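Local coordinates for OBG-type G domain-containing protein (Pyrococcus horikoshii, PDB 2E87), which binds GDP and is probably an Obg-type GTPase of the NOG1 family whose cellular role is unknown, at residues Thr169-Gly174 against Ile219-Leu224; Gly174-Gly179 against Leu224-Ile229; Tyr252-Ser257 against His269-Val274. All blocks are in the same frame, centred on the assembly; numbering follows the deposited sequence.

Contact 1: Thr169-Gly174 against Ile219-Leu224; sequences TVVIAG and IDTPGL
Two neighbouring parallel strands meet here edge to edge: the C-terminal end of strand 214-220 pairs with the middle of strand 169-173. The ladder is short and regular. I219 N donates to V170 O and I172 N donates to I219 O, both at 2.9 Å and both nearly along the C=O axis of the acceptor, so I219 is gripped through its N and O by the residues flanking V171. Beta-branched residues suit such extended backbone. On one face of the sheet V171 and I219 lie side by side, V171 CG2 touching I219 CD1 at 3.8 Å; CG1 of I219 takes the crowded position between its backbone N and carbonyl carbon (chi1 67°), which brings the chain nearer to V171. T221 closes the strand pair with both ends of its side chain. Its OG1 donates to I172 O at 2.9 Å, coming from above the carbonyl plane, while a weak bond from T221 N reaches the same oxygen; its CG2 packs against V171 CG1 at 3.5 Å. An alanine here would lack both the hydroxyl that grips I172 O and the methyl that packs on V171, and would probably loosen the point where the strands part. The packing is close from V171 to T221 and ends there: P222 and G223, partly exposed, turn off without touching 169-174, G223 with a positive phi that favours glycine. On the other face I172 and D220 only graze each other, CB to CB at 4.4 Å, because the carboxylate of D220 leads away toward N205 and S181. The D220-T221-P222-G223 sequence matches the DxxG motif of GTPases, here leaving the sheet next to the strand that runs into the P-loop.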
ATOM      1  N   THR A 169       6.655  -3.704  15.577  1.00 30.02           N
ATOM      2  CA  THR A 169       6.194  -2.324  15.723  1.00 35.70           C
ATOM      3  C   THR A 169       5.331  -2.134  16.960  1.00 32.11           C
ATOM      4  O   THR A 169       4.501  -2.984  17.292  1.00 26.43           O
ATOM      5  CB  THR A 169       5.372  -1.841  14.484  1.00 31.96           C
ATOM      6  OG1 THR A 169       6.211  -1.799  13.336  1.00 33.18           O
ATOM      7  CG2 THR A 169       4.821  -0.431  14.714  1.00 35.53           C
ATOM      8  N   VAL A 170       5.559  -1.019  17.642  1.00 33.85           N
ATOM      9  CA  VAL A 170       4.778  -0.648  18.808  1.00 33.82           C
ATOM     10  C   VAL A 170       3.838   0.469  18.348  1.00 36.07           C
ATOM     11  O   VAL A 170       4.271   1.438  17.709  1.00 33.29           O
ATOM     12  CB  VAL A 170       5.649  -0.098  19.957  1.00 36.52           C
ATOM     13  CG1 VAL A 170       4.741   0.345  21.104  1.00 32.99           C
ATOM     14  CG2 VAL A 170       6.616  -1.166  20.447  1.00 34.59           C
ATOM     15  N   VAL A 171       2.557   0.321  18.669  1.00 37.41           N
ATOM     16  CA  VAL A 171       1.529   1.296  18.308  1.00 31.18           C
ATOM     17  C   VAL A 171       1.039   1.982  19.587  1.00 33.71           C
ATOM     18  O   VAL A 171       0.498   1.328  20.476  1.00 35.46           O
ATOM     19  CB  VAL A 171       0.332   0.593  17.592  1.00 32.89           C
ATOM     20  CG1 VAL A 171      -0.743   1.585  17.262  1.00 33.65           C
ATOM     21  CG2 VAL A 171       0.813  -0.093  16.316  1.00 28.61           C
ATOM     22  N   ILE A 172       1.242   3.298  19.668  1.00 31.74           N
ATOM     23  CA  ILE A 172       0.842   4.090  20.826  1.00 31.33           C
ATOM     24  C   ILE A 172      -0.550   4.720  20.644  1.00 32.24           C
ATOM     25  O   ILE A 172      -0.771   5.489  19.710  1.00 29.22           O
ATOM     26  CB  ILE A 172       1.893   5.200  21.117  1.00 31.28           C
ATOM     27  CG1 ILE A 172       3.262   4.567  21.344  1.00 27.70           C
ATOM     28  CG2 ILE A 172       1.494   6.011  22.359  1.00 30.36           C
ATOM     29  CD1 ILE A 172       4.413   5.588  21.396  1.00 30.64           C
ATOM     30  N   ALA A 173      -1.472   4.379  21.551  1.00 29.57           N
ATOM     31  CA  ALA A 173      -2.858   4.870  21.503  1.00 31.10           C
ATOM     32  C   ALA A 173      -3.260   5.725  22.724  1.00 33.63           C
ATOM     33  O   ALA A 173      -2.526   5.819  23.715  1.00 31.99           O
ATOM     34  CB  ALA A 173      -3.814   3.684  21.370  1.00 24.76           C
ATOM     35  N   GLY A 174      -4.431   6.345  22.636  1.00 28.83           N
ATOM     36  CA  GLY A 174      -4.920   7.165  23.723  1.00 23.02           C
ATOM     37  C   GLY A 174      -5.490   8.457  23.182  1.00 32.77           C
ATOM     38  O   GLY A 174      -5.203   8.830  22.043  1.00 30.55           O
ATOM     39  N   ILE A 219       5.205   3.947  16.527  1.00 33.52           N
ATOM     40  CA  ILE A 219       4.322   4.902  15.853  1.00 35.59           C
ATOM     41  C   ILE A 219       3.222   5.345  16.802  1.00 32.57           C
ATOM     42  O   ILE A 219       2.848   4.614  17.714  1.00 32.07           O
ATOM     43  CB  ILE A 219       3.620   4.312  14.599  1.00 36.19           C
ATOM     44  CG1 ILE A 219       2.634   3.224  15.011  1.00 36.50           C
ATOM     45  CG2 ILE A 219       4.637   3.746  13.638  1.00 35.96           C
ATOM     46  CD1 ILE A 219       1.782   2.712  13.864  1.00 39.20           C
ATOM     47  N   ASP A 220       2.730   6.564  16.617  1.00 31.63           N
ATOM     48  CA  ASP A 220       1.609   7.020  17.437  1.00 36.48           C
ATOM     49  C   ASP A 220       0.389   7.077  16.518  1.00 37.77           C
ATOM     50  O   ASP A 220       0.516   6.972  15.290  1.00 28.15           O
ATOM     51  CB  ASP A 220       1.880   8.371  18.120  1.00 35.44           C
ATOM     52  CG  ASP A 220       2.218   9.479  17.156  1.00 37.18           C
ATOM     53  OD1 ASP A 220       2.304   9.244  15.929  1.00 39.99           O
ATOM     54  OD2 ASP A 220       2.406  10.605  17.654  1.00 38.62           O
ATOM     55  N   THR A 221      -0.792   7.241  17.093  1.00 38.03           N
ATOM     56  CA  THR A 221      -1.987   7.197  16.279  1.00 35.69           C
ATOM     57  C   THR A 221      -2.927   8.389  16.312  1.00 36.42           C
ATOM     58  O   THR A 221      -4.148   8.222  16.341  1.00 36.88           O
ATOM     59  CB  THR A 221      -2.764   5.942  16.645  1.00 37.76           C
ATOM     60  OG1 THR A 221      -3.064   5.960  18.045  1.00 30.64           O
ATOM     61  CG2 THR A 221      -1.931   4.705  16.336  1.00 39.27           C
ATOM     62  N   PRO A 222      -2.383   9.609  16.271  1.00 35.39           N
ATOM     63  CA  PRO A 222      -3.309  10.750  16.304  1.00 33.95           C
ATOM     64  C   PRO A 222      -4.311  10.651  15.151  1.00 35.89           C
ATOM     65  O   PRO A 222      -3.946  10.321  14.021  1.00 31.93           O
ATOM     66  CB  PRO A 222      -2.381  11.958  16.166  1.00 34.44           C
ATOM     67  CG  PRO A 222      -1.299  11.423  15.238  1.00 33.20           C
ATOM     68  CD  PRO A 222      -1.045  10.015  15.793  1.00 37.14           C
ATOM     69  N   GLY A 223      -5.573  10.925  15.446  1.00 34.36           N
ATOM     70  CA  GLY A 223      -6.590  10.864  14.421  1.00 36.07           C
ATOM     71  C   GLY A 223      -7.045   9.461  14.085  1.00 40.06           C
ATOM     72  O   GLY A 223      -7.944   9.294  13.264  1.00 48.49           O
ATOM     73  N   LEU A 224      -6.443   8.458  14.718  1.00 36.33           N
ATOM     74  CA  LEU A 224      -6.792   7.069  14.455  1.00 34.31           C
ATOM     75  C   LEU A 224      -7.273   6.308  15.704  1.00 41.27           C
ATOM     76  O   LEU A 224      -8.374   5.745  15.721  1.00 34.68           O
ATOM     77  CB  LEU A 224      -5.583   6.349  13.829  1.00 34.25           C
ATOM     78  CG  LEU A 224      -4.984   6.943  12.528  1.00 42.46           C
ATOM     79  CD1 LEU A 224      -3.734   6.162  12.110  1.00 26.66           C
ATOM     80  CD2 LEU A 224      -6.020   6.915  11.385  1.00 33.11           C
TER

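Contact 2: Gly174-Gly179 against Leu224-Ile229; sequences GHPNVG and LLDRPI. With GDP (guanosine-5'-diphosphate), chain F.
Backbone meets backbone where G174 N donates to L225 O, a long bond of 3.3 Å that is nearly straight at hydrogen (165°) but reaches the oxygen from above the carbonyl plane. G174 adopts backbone angles that would jam a CB against the preceding carbonyl oxygen, and V178 CG2 would crowd it too, so glycine fits. Its own oxygen points at D226, with D226 CB at 3.1 Å and a CA-H...O contact beside it, and also accepts from K180 NZ. D226 holds its CG in the crowded position between the backbone N and the carbonyl carbon (chi1 62°), and its side chain crosses that of P176 at about a right angle. P176 CD rests 3.5 Å from D226 O, and the ring carbon CG faces D226 OD1. The carboxylate is in turn held by R227: NH2 donates to OD1 at 2.7 Å, while NE makes a salt bridge to OD2 through a weak, bent hydrogen bond; G223 N adds a further bond to OD1. The type II turn from H175 to V178, with P176 in its second position, swings the following amides onto GDP. N177 N binds O1B at 2.8 Å, and G179 N binds both O2B and the bridging O3A, the latter at 2.9 Å. N177, with positive phi, is a suitable residue for the third position of that turn. The P-loop thus runs from strand 169-173 to helix 180-187 with the loop 224-229 along its flank, while H175 stacks on F262 and packs against helix 264-277, and L225 lies between strand 169-173 and helix 234-241.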
ATOM      1  N   GLY A 174      -4.431   6.345  22.636  1.00 28.83           N
ATOM      2  CA  GLY A 174      -4.920   7.165  23.723  1.00 23.02           C
ATOM      3  C   GLY A 174      -5.490   8.457  23.182  1.00 32.77           C
ATOM      4  O   GLY A 174      -5.203   8.830  22.043  1.00 30.55           O
ATOM      5  N   HIS A 175      -6.289   9.143  24.003  1.00 34.26           N
ATOM      6  CA  HIS A 175      -6.910  10.405  23.618  1.00 34.61           C
ATOM      7  C   HIS A 175      -5.892  11.463  23.220  1.00 36.03           C
ATOM      8  O   HIS A 175      -4.684  11.318  23.434  1.00 38.10           O
ATOM      9  CB  HIS A 175      -7.752  10.973  24.773  1.00 38.20           C
ATOM     10  CG  HIS A 175      -9.148  10.449  24.825  1.00 31.93           C
ATOM     11  ND1 HIS A 175      -9.537   9.458  25.700  1.00 29.28           N
ATOM     12  CD2 HIS A 175     -10.247  10.770  24.101  1.00 27.64           C
ATOM     13  CE1 HIS A 175     -10.818   9.190  25.514  1.00 29.65           C
ATOM     14  NE2 HIS A 175     -11.274   9.973  24.549  1.00 31.35           N
ATOM     15  N   PRO A 176      -6.376  12.564  22.645  1.00 34.08           N
ATOM     16  CA  PRO A 176      -5.457  13.621  22.242  1.00 36.15           C
ATOM     17  C   PRO A 176      -4.862  14.250  23.484  1.00 39.97           C
ATOM     18  O   PRO A 176      -5.522  14.334  24.523  1.00 45.05           O
ATOM     19  CB  PRO A 176      -6.364  14.593  21.486  1.00 38.30           C
ATOM     20  CG  PRO A 176      -7.495  13.692  20.987  1.00 35.55           C
ATOM     21  CD  PRO A 176      -7.746  12.854  22.196  1.00 33.49           C
ATOM     22  N   ASN A 177      -3.610  14.669  23.374  1.00 41.35           N
ATOM     23  CA  ASN A 177      -2.895  15.324  24.456  1.00 35.26           C
ATOM     24  C   ASN A 177      -2.556  14.458  25.654  1.00 38.05           C
ATOM     25  O   ASN A 177      -2.266  15.002  26.723  1.00 39.18           O
ATOM     26  CB  ASN A 177      -3.669  16.546  24.972  1.00 43.12           C
ATOM     27  CG  ASN A 177      -4.192  17.428  23.864  1.00 43.62           C
ATOM     28  OD1 ASN A 177      -3.439  17.886  23.009  1.00 45.15           O
ATOM     29  ND2 ASN A 177      -5.496  17.674  23.878  1.00 41.09           N
ATOM     30  N   VAL A 178      -2.591  13.135  25.526  1.00 33.23           N
ATOM     31  CA  VAL A 178      -2.241  12.329  26.693  1.00 33.32           C
ATOM     32  C   VAL A 178      -0.737  12.062  26.771  1.00 32.20           C
ATOM     33  O   VAL A 178      -0.256  11.537  27.761  1.00 34.81           O
ATOM     34  CB  VAL A 178      -2.985  10.971  26.726  1.00 36.97           C
ATOM     35  CG1 VAL A 178      -4.476  11.191  26.797  1.00 30.35           C
ATOM     36  CG2 VAL A 178      -2.603  10.138  25.511  1.00 38.64           C
ATOM     37  N   GLY A 179      -0.006  12.415  25.720  1.00 31.79           N
ATOM     38  CA  GLY A 179       1.433  12.209  25.712  1.00 33.33           C
ATOM     39  C   GLY A 179       1.971  11.177  24.734  1.00 35.86           C
ATOM     40  O   GLY A 179       3.118  10.743  24.855  1.00 41.37           O
ATOM     41  N   LEU A 224      -6.443   8.458  14.718  1.00 36.33           N
ATOM     42  CA  LEU A 224      -6.792   7.069  14.455  1.00 34.31           C
ATOM     43  C   LEU A 224      -7.273   6.308  15.704  1.00 41.27           C
ATOM     44  O   LEU A 224      -8.374   5.745  15.721  1.00 34.68           O
ATOM     45  CB  LEU A 224      -5.583   6.349  13.829  1.00 34.25           C
ATOM     46  CG  LEU A 224      -4.984   6.943  12.528  1.00 42.46           C
ATOM     47  CD1 LEU A 224      -3.734   6.162  12.110  1.00 26.66           C
ATOM     48  CD2 LEU A 224      -6.020   6.915  11.385  1.00 33.11           C
ATOM     49  N   LEU A 225      -6.458   6.288  16.753  1.00 35.50           N
ATOM     50  CA  LEU A 225      -6.841   5.575  17.958  1.00 38.73           C
ATOM     51  C   LEU A 225      -6.984   6.519  19.133  1.00 39.99           C
ATOM     52  O   LEU A 225      -6.715   6.152  20.277  1.00 39.74           O
ATOM     53  CB  LEU A 225      -5.818   4.479  18.269  1.00 36.66           C
ATOM     54  CG  LEU A 225      -5.835   3.314  17.276  1.00 40.57           C
ATOM     55  CD1 LEU A 225      -4.766   2.315  17.647  1.00 41.26           C
ATOM     56  CD2 LEU A 225      -7.209   2.641  17.285  1.00 38.48           C
ATOM     57  N   ASP A 226      -7.434   7.735  18.833  1.00 41.94           N
ATOM     58  CA  ASP A 226      -7.616   8.769  19.842  1.00 39.79           C
ATOM     59  C   ASP A 226      -9.067   9.227  19.909  1.00 46.22           C
ATOM     60  O   ASP A 226      -9.364  10.312  20.411  1.00 44.25           O
ATOM     61  CB  ASP A 226      -6.719   9.971  19.530  1.00 37.11           C
ATOM     62  CG  ASP A 226      -7.061  10.620  18.216  1.00 35.55           C
ATOM     63  OD1 ASP A 226      -6.437  11.650  17.870  1.00 34.55           O
ATOM     64  OD2 ASP A 226      -7.956  10.094  17.530  1.00 41.46           O
ATOM     65  N   ARG A 227      -9.965   8.399  19.392  1.00 48.32           N
ATOM     66  CA  ARG A 227     -11.385   8.712  19.406  1.00 49.19           C
ATOM     67  C   ARG A 227     -12.217   7.475  19.099  1.00 47.76           C
ATOM     68  O   ARG A 227     -11.735   6.529  18.487  1.00 49.01           O
ATOM     69  CB  ARG A 227     -11.692   9.809  18.401  1.00 49.80           C
ATOM     70  CG  ARG A 227     -11.482   9.410  16.975  1.00 59.96           C
ATOM     71  CD  ARG A 227     -11.219  10.636  16.143  1.00 65.37           C
ATOM     72  NE  ARG A 227     -10.065  11.363  16.663  1.00 72.70           N
ATOM     73  CZ  ARG A 227      -9.518  12.420  16.075  1.00 78.38           C
ATOM     74  NH1 ARG A 227     -10.019  12.883  14.933  1.00 79.91           N
ATOM     75  NH2 ARG A 227      -8.469  13.016  16.630  1.00 78.37           N
ATOM     76  N   PRO A 228     -13.484   7.462  19.543  1.00 52.10           N
ATOM     77  CA  PRO A 228     -14.383   6.330  19.313  1.00 51.12           C
ATOM     78  C   PRO A 228     -14.311   5.848  17.866  1.00 49.67           C
ATOM     79  O   PRO A 228     -14.473   6.637  16.938  1.00 45.67           O
ATOM     80  CB  PRO A 228     -15.749   6.913  19.661  1.00 50.29           C
ATOM     81  CG  PRO A 228     -15.430   7.863  20.738  1.00 51.97           C
ATOM     82  CD  PRO A 228     -14.205   8.566  20.198  1.00 51.17           C
ATOM     83  N   ILE A 229     -14.043   4.559  17.689  1.00 52.93           N
ATOM     84  CA  ILE A 229     -13.950   3.957  16.364  1.00 61.99           C
ATOM     85  C   ILE A 229     -15.359   3.811  15.812  1.00 67.81           C
ATOM     86  O   ILE A 229     -15.588   4.000  14.623  1.00 68.15           O
ATOM     87  CB  ILE A 229     -13.269   2.557  16.423  1.00 63.31           C
ATOM     88  CG1 ILE A 229     -11.928   2.655  17.162  1.00 62.14           C
ATOM     89  CG2 ILE A 229     -13.029   2.030  15.013  1.00 57.04           C
ATOM     90  CD1 ILE A 229     -11.249   1.322  17.395  1.00 60.99           C
TER
HETATM   91  PB  GDP F 400      -0.489  13.379  22.144  1.00 34.29           P
HETATM   92  O1B GDP F 400      -1.495  14.348  21.553  1.00 35.50           O
HETATM   93  O2B GDP F 400      -1.213  12.140  22.892  1.00 38.01           O
HETATM   94  O3B GDP F 400       0.776  13.080  21.332  1.00 40.28           O
HETATM   95  O3A GDP F 400       0.081  14.209  23.380  1.00 38.10           O
HETATM   96  PA  GDP F 400       1.496  14.977  23.533  1.00 49.44           P
HETATM   97  O1A GDP F 400       2.642  14.035  23.410  1.00 35.94           O
HETATM   98  O2A GDP F 400       1.584  16.137  22.406  1.00 43.14           O
HETATM   99  O5' GDP F 400       1.499  15.615  25.009  1.00 49.60           O
HETATM  100  C5' GDP F 400       0.410  16.554  25.104  1.00 49.26           C
HETATM  101  C4' GDP F 400       0.748  17.641  26.141  1.00 50.05           C
HETATM  102  O4' GDP F 400       1.039  17.007  27.444  1.00 45.67           O
HETATM  103  C3' GDP F 400       2.013  18.447  25.840  1.00 50.55           C
HETATM  104  O3' GDP F 400       2.183  19.865  25.922  1.00 52.83           O
HETATM  105  C2' GDP F 400       3.120  17.585  26.478  1.00 50.41           C
HETATM  106  O2' GDP F 400       4.218  18.460  26.803  1.00 51.86           O
HETATM  107  C1' GDP F 400       2.445  17.298  27.803  1.00 51.49           C
HETATM  108  N9  GDP F 400       3.011  16.128  28.492  1.00 55.30           N
HETATM  109  C8  GDP F 400       3.439  14.953  27.930  1.00 58.10           C
HETATM  110  N7  GDP F 400       3.881  14.144  28.856  1.00 57.03           N
HETATM  111  C5  GDP F 400       3.762  14.743  30.067  1.00 55.60           C
HETATM  112  C6  GDP F 400       4.074  14.364  31.421  1.00 53.62           C
HETATM  113  O6  GDP F 400       4.566  13.269  31.673  1.00 48.85           O
HETATM  114  N1  GDP F 400       3.802  15.263  32.427  1.00 57.49           N
HETATM  115  C2  GDP F 400       3.243  16.506  32.144  1.00 57.60           C
HETATM  116  N2  GDP F 400       2.985  17.379  33.165  1.00 61.75           N
HETATM  117  N3  GDP F 400       2.958  16.865  30.900  1.00 56.93           N
HETATM  118  C4  GDP F 400       3.196  16.027  29.845  1.00 58.50           C

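Contact 3: Tyr252-Ser257 against His269-Val274; sequences YIFDPS and HLFEEV
Strand 249-254 and helix 264-277 are the first two elements of a beta-alpha-beta unit completed by strand 283-287, and this contact is the aromatic layer between them. The segments run antiparallel, at 171°, with axes 9.9 Å apart, a spacing that large flat side chains fill well. Y252, its CG anti to the backbone N (chi1 -163°), extends toward the helix and presents one ring face to F271. The edge of F271 meets that face in a T-shaped pair with planes at 81°, F271 CD1 lying 3.7 Å from Y252 CG. F271 CB also sits over the Y252 ring as a CH-pi contact, 3.9 Å from its centroid. F254 comes in obliquely, its CZ 3.5 Å from F271 CB, and completes a cluster of three rings. Y252 OH lies 3.3 Å from L270 CG, and V274 CB approaches the ring at Y252 CE1, 4.2 Å away. Past the strand, D255 OD1 accepts from S257 N, which makes an Asx turn, and also from S257 OG on its syn lone pair. A helix laid antiparallel on its own strand before the chain returns in strand 283-287 is the beta-alpha-beta crossover from which alpha/beta folds, the P-loop GTPases among them, are built.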
ATOM      1  N   TYR A 252      -1.117   1.681  25.528  1.00 34.77           N
ATOM      2  CA  TYR A 252      -2.250   2.565  25.731  1.00 33.61           C
ATOM      3  C   TYR A 252      -1.947   3.505  26.882  1.00 37.74           C
ATOM      4  O   TYR A 252      -1.741   3.062  28.014  1.00 32.93           O
ATOM      5  CB  TYR A 252      -3.512   1.774  26.057  1.00 30.00           C
ATOM      6  CG  TYR A 252      -4.739   2.613  25.872  1.00 31.17           C
ATOM      7  CD1 TYR A 252      -5.419   2.608  24.659  1.00 32.33           C
ATOM      8  CD2 TYR A 252      -5.160   3.499  26.865  1.00 29.48           C
ATOM      9  CE1 TYR A 252      -6.485   3.475  24.426  1.00 35.18           C
ATOM     10  CE2 TYR A 252      -6.224   4.363  26.644  1.00 37.20           C
ATOM     11  CZ  TYR A 252      -6.883   4.345  25.417  1.00 37.94           C
ATOM     12  OH  TYR A 252      -7.934   5.194  25.166  1.00 47.66           O
ATOM     13  N   ILE A 253      -1.928   4.800  26.588  1.00 36.38           N
ATOM     14  CA  ILE A 253      -1.642   5.795  27.602  1.00 36.80           C
ATOM     15  C   ILE A 253      -2.890   6.462  28.178  1.00 40.16           C
ATOM     16  O   ILE A 253      -3.735   6.962  27.432  1.00 38.72           O
ATOM     17  CB  ILE A 253      -0.755   6.929  27.056  1.00 34.11           C
ATOM     18  CG1 ILE A 253       0.524   6.366  26.427  1.00 32.79           C
ATOM     19  CG2 ILE A 253      -0.421   7.891  28.184  1.00 30.88           C
ATOM     20  CD1 ILE A 253       1.433   7.431  25.823  1.00 25.31           C
ATOM     21  N   PHE A 254      -2.983   6.454  29.506  1.00 39.87           N
ATOM     22  CA  PHE A 254      -4.061   7.111  30.251  1.00 41.21           C
ATOM     23  C   PHE A 254      -3.432   8.369  30.862  1.00 43.44           C
ATOM     24  O   PHE A 254      -2.239   8.375  31.163  1.00 45.87           O
ATOM     25  CB  PHE A 254      -4.551   6.262  31.429  1.00 38.23           C
ATOM     26  CG  PHE A 254      -5.470   5.141  31.054  1.00 40.09           C
ATOM     27  CD1 PHE A 254      -4.992   3.838  30.952  1.00 41.81           C
ATOM     28  CD2 PHE A 254      -6.826   5.380  30.846  1.00 36.92           C
ATOM     29  CE1 PHE A 254      -5.853   2.791  30.653  1.00 41.40           C
ATOM     30  CE2 PHE A 254      -7.693   4.346  30.548  1.00 37.79           C
ATOM     31  CZ  PHE A 254      -7.210   3.048  30.451  1.00 37.83           C
ATOM     32  N   ASP A 255      -4.231   9.418  31.047  1.00 41.66           N
ATOM     33  CA  ASP A 255      -3.768  10.656  31.679  1.00 42.45           C
ATOM     34  C   ASP A 255      -4.674  10.892  32.888  1.00 41.72           C
ATOM     35  O   ASP A 255      -5.704  11.555  32.788  1.00 38.17           O
ATOM     36  CB  ASP A 255      -3.863  11.849  30.715  1.00 39.41           C
ATOM     37  CG  ASP A 255      -3.598  13.188  31.413  1.00 44.72           C
ATOM     38  OD1 ASP A 255      -3.129  13.169  32.576  1.00 43.82           O
ATOM     39  OD2 ASP A 255      -3.852  14.259  30.808  1.00 44.35           O
ATOM     40  N   PRO A 256      -4.297  10.351  34.049  1.00 44.79           N
ATOM     41  CA  PRO A 256      -5.092  10.499  35.277  1.00 47.15           C
ATOM     42  C   PRO A 256      -5.355  11.934  35.730  1.00 45.87           C
ATOM     43  O   PRO A 256      -6.279  12.180  36.489  1.00 46.55           O
ATOM     44  CB  PRO A 256      -4.283   9.717  36.310  1.00 44.12           C
ATOM     45  CG  PRO A 256      -3.537   8.727  35.495  1.00 50.99           C
ATOM     46  CD  PRO A 256      -3.104   9.530  34.301  1.00 48.83           C
ATOM     47  N   SER A 257      -4.536  12.870  35.267  1.00 44.56           N
ATOM     48  CA  SER A 257      -4.678  14.275  35.635  1.00 41.50           C
ATOM     49  C   SER A 257      -5.858  14.929  34.900  1.00 47.94           C
ATOM     50  O   SER A 257      -6.417  15.934  35.349  1.00 48.98           O
ATOM     51  CB  SER A 257      -3.402  15.028  35.269  1.00 38.56           C
ATOM     52  OG  SER A 257      -3.457  15.453  33.910  1.00 42.37           O
ATOM     53  N   HIS A 269     -13.516   4.416  28.516  1.00 37.49           N
ATOM     54  CA  HIS A 269     -14.394   3.914  27.470  1.00 41.98           C
ATOM     55  C   HIS A 269     -13.596   3.678  26.209  1.00 42.45           C
ATOM     56  O   HIS A 269     -13.748   2.645  25.559  1.00 44.18           O
ATOM     57  CB  HIS A 269     -15.532   4.890  27.194  1.00 40.96           C
ATOM     58  CG  HIS A 269     -16.543   4.951  28.292  1.00 51.47           C
ATOM     59  ND1 HIS A 269     -17.473   5.964  28.393  1.00 53.75           N
ATOM     60  CD2 HIS A 269     -16.778   4.115  29.332  1.00 49.67           C
ATOM     61  CE1 HIS A 269     -18.237   5.749  29.450  1.00 58.01           C
ATOM     62  NE2 HIS A 269     -17.836   4.634  30.036  1.00 57.30           N
ATOM     63  N   LEU A 270     -12.731   4.630  25.875  1.00 39.69           N
ATOM     64  CA  LEU A 270     -11.923   4.515  24.674  1.00 43.20           C
ATOM     65  C   LEU A 270     -10.996   3.321  24.781  1.00 43.07           C
ATOM     66  O   LEU A 270     -10.860   2.551  23.831  1.00 41.02           O
ATOM     67  CB  LEU A 270     -11.101   5.784  24.434  1.00 46.97           C
ATOM     68  CG  LEU A 270     -10.407   5.803  23.069  1.00 49.20           C
ATOM     69  CD1 LEU A 270     -11.455   5.766  21.967  1.00 44.38           C
ATOM     70  CD2 LEU A 270      -9.547   7.048  22.945  1.00 44.61           C
ATOM     71  N   PHE A 271     -10.359   3.160  25.934  1.00 40.45           N
ATOM     72  CA  PHE A 271      -9.463   2.033  26.108  1.00 41.09           C
ATOM     73  C   PHE A 271     -10.197   0.719  25.823  1.00 42.64           C
ATOM     74  O   PHE A 271      -9.675  -0.163  25.144  1.00 42.72           O
ATOM     75  CB  PHE A 271      -8.915   1.995  27.531  1.00 39.90           C
ATOM     76  CG  PHE A 271      -8.341   0.670  27.903  1.00 39.41           C
ATOM     77  CD1 PHE A 271      -7.066   0.307  27.490  1.00 36.86           C
ATOM     78  CD2 PHE A 271      -9.107  -0.256  28.593  1.00 39.70           C
ATOM     79  CE1 PHE A 271      -6.566  -0.966  27.757  1.00 34.98           C
ATOM     80  CE2 PHE A 271      -8.613  -1.538  28.863  1.00 41.58           C
ATOM     81  CZ  PHE A 271      -7.340  -1.888  28.442  1.00 38.24           C
ATOM     82  N   GLU A 272     -11.412   0.590  26.343  1.00 40.60           N
ATOM     83  CA  GLU A 272     -12.185  -0.632  26.157  1.00 45.60           C
ATOM     84  C   GLU A 272     -12.567  -0.865  24.693  1.00 47.05           C
ATOM     85  O   GLU A 272     -12.556  -1.994  24.210  1.00 47.45           O
ATOM     86  CB  GLU A 272     -13.431  -0.609  27.046  1.00 42.55           C
ATOM     87  CG  GLU A 272     -13.100  -0.330  28.499  1.00 52.37           C
ATOM     88  CD  GLU A 272     -14.316  -0.331  29.407  1.00 56.55           C
ATOM     89  OE1 GLU A 272     -15.295   0.402  29.111  1.00 51.65           O
ATOM     90  OE2 GLU A 272     -14.276  -1.062  30.426  1.00 58.51           O
ATOM     91  N   GLU A 273     -12.904   0.203  23.987  1.00 45.47           N
ATOM     92  CA  GLU A 273     -13.248   0.079  22.584  1.00 44.52           C
ATOM     93  C   GLU A 273     -12.002  -0.311  21.775  1.00 43.78           C
ATOM     94  O   GLU A 273     -12.079  -1.132  20.870  1.00 47.58           O
ATOM     95  CB  GLU A 273     -13.808   1.395  22.062  1.00 42.63           C
ATOM     96  CG  GLU A 273     -14.636   1.216  20.818  1.00 58.55           C
ATOM     97  CD  GLU A 273     -14.790   2.495  20.046  1.00 62.81           C
ATOM     98  OE1 GLU A 273     -13.807   2.909  19.405  1.00 73.47           O
ATOM     99  OE2 GLU A 273     -15.884   3.093  20.085  1.00 73.22           O
ATOM    100  N   VAL A 274     -10.851   0.267  22.106  1.00 41.80           N
ATOM    101  CA  VAL A 274      -9.617  -0.044  21.391  1.00 38.66           C
ATOM    102  C   VAL A 274      -9.089  -1.424  21.766  1.00 44.39           C
ATOM    103  O   VAL A 274      -8.591  -2.164  20.912  1.00 47.94           O
ATOM    104  CB  VAL A 274      -8.530   1.034  21.672  1.00 39.59           C
ATOM    105  CG1 VAL A 274      -7.181   0.607  21.114  1.00 36.06           C
ATOM    106  CG2 VAL A 274      -8.944   2.349  21.040  1.00 33.17           C
TER

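Overall arrangement
All three contacts lie within the Obg-type G domain, on the same side of the chain's centre. Contacts 1 and 2 interlock along the chain, their segments alternating and sharing G174 and L224; contact 3 follows both. Centres are about 8 Å apart for contacts 1 and 2 and for 2 and 3, and about 12 Å for 1 and 3. Strand 169-173 joins contact 1 to contact 3, since it lies between strands 214-220 and 249-254 in the sheet. Helix 264-277 reaches contact 2 through L270, which packs on H175, and E273, which probably bonds I229 N. The P-loop around GDP is therefore flanked by the sheet, the loop 224-229 and this helix.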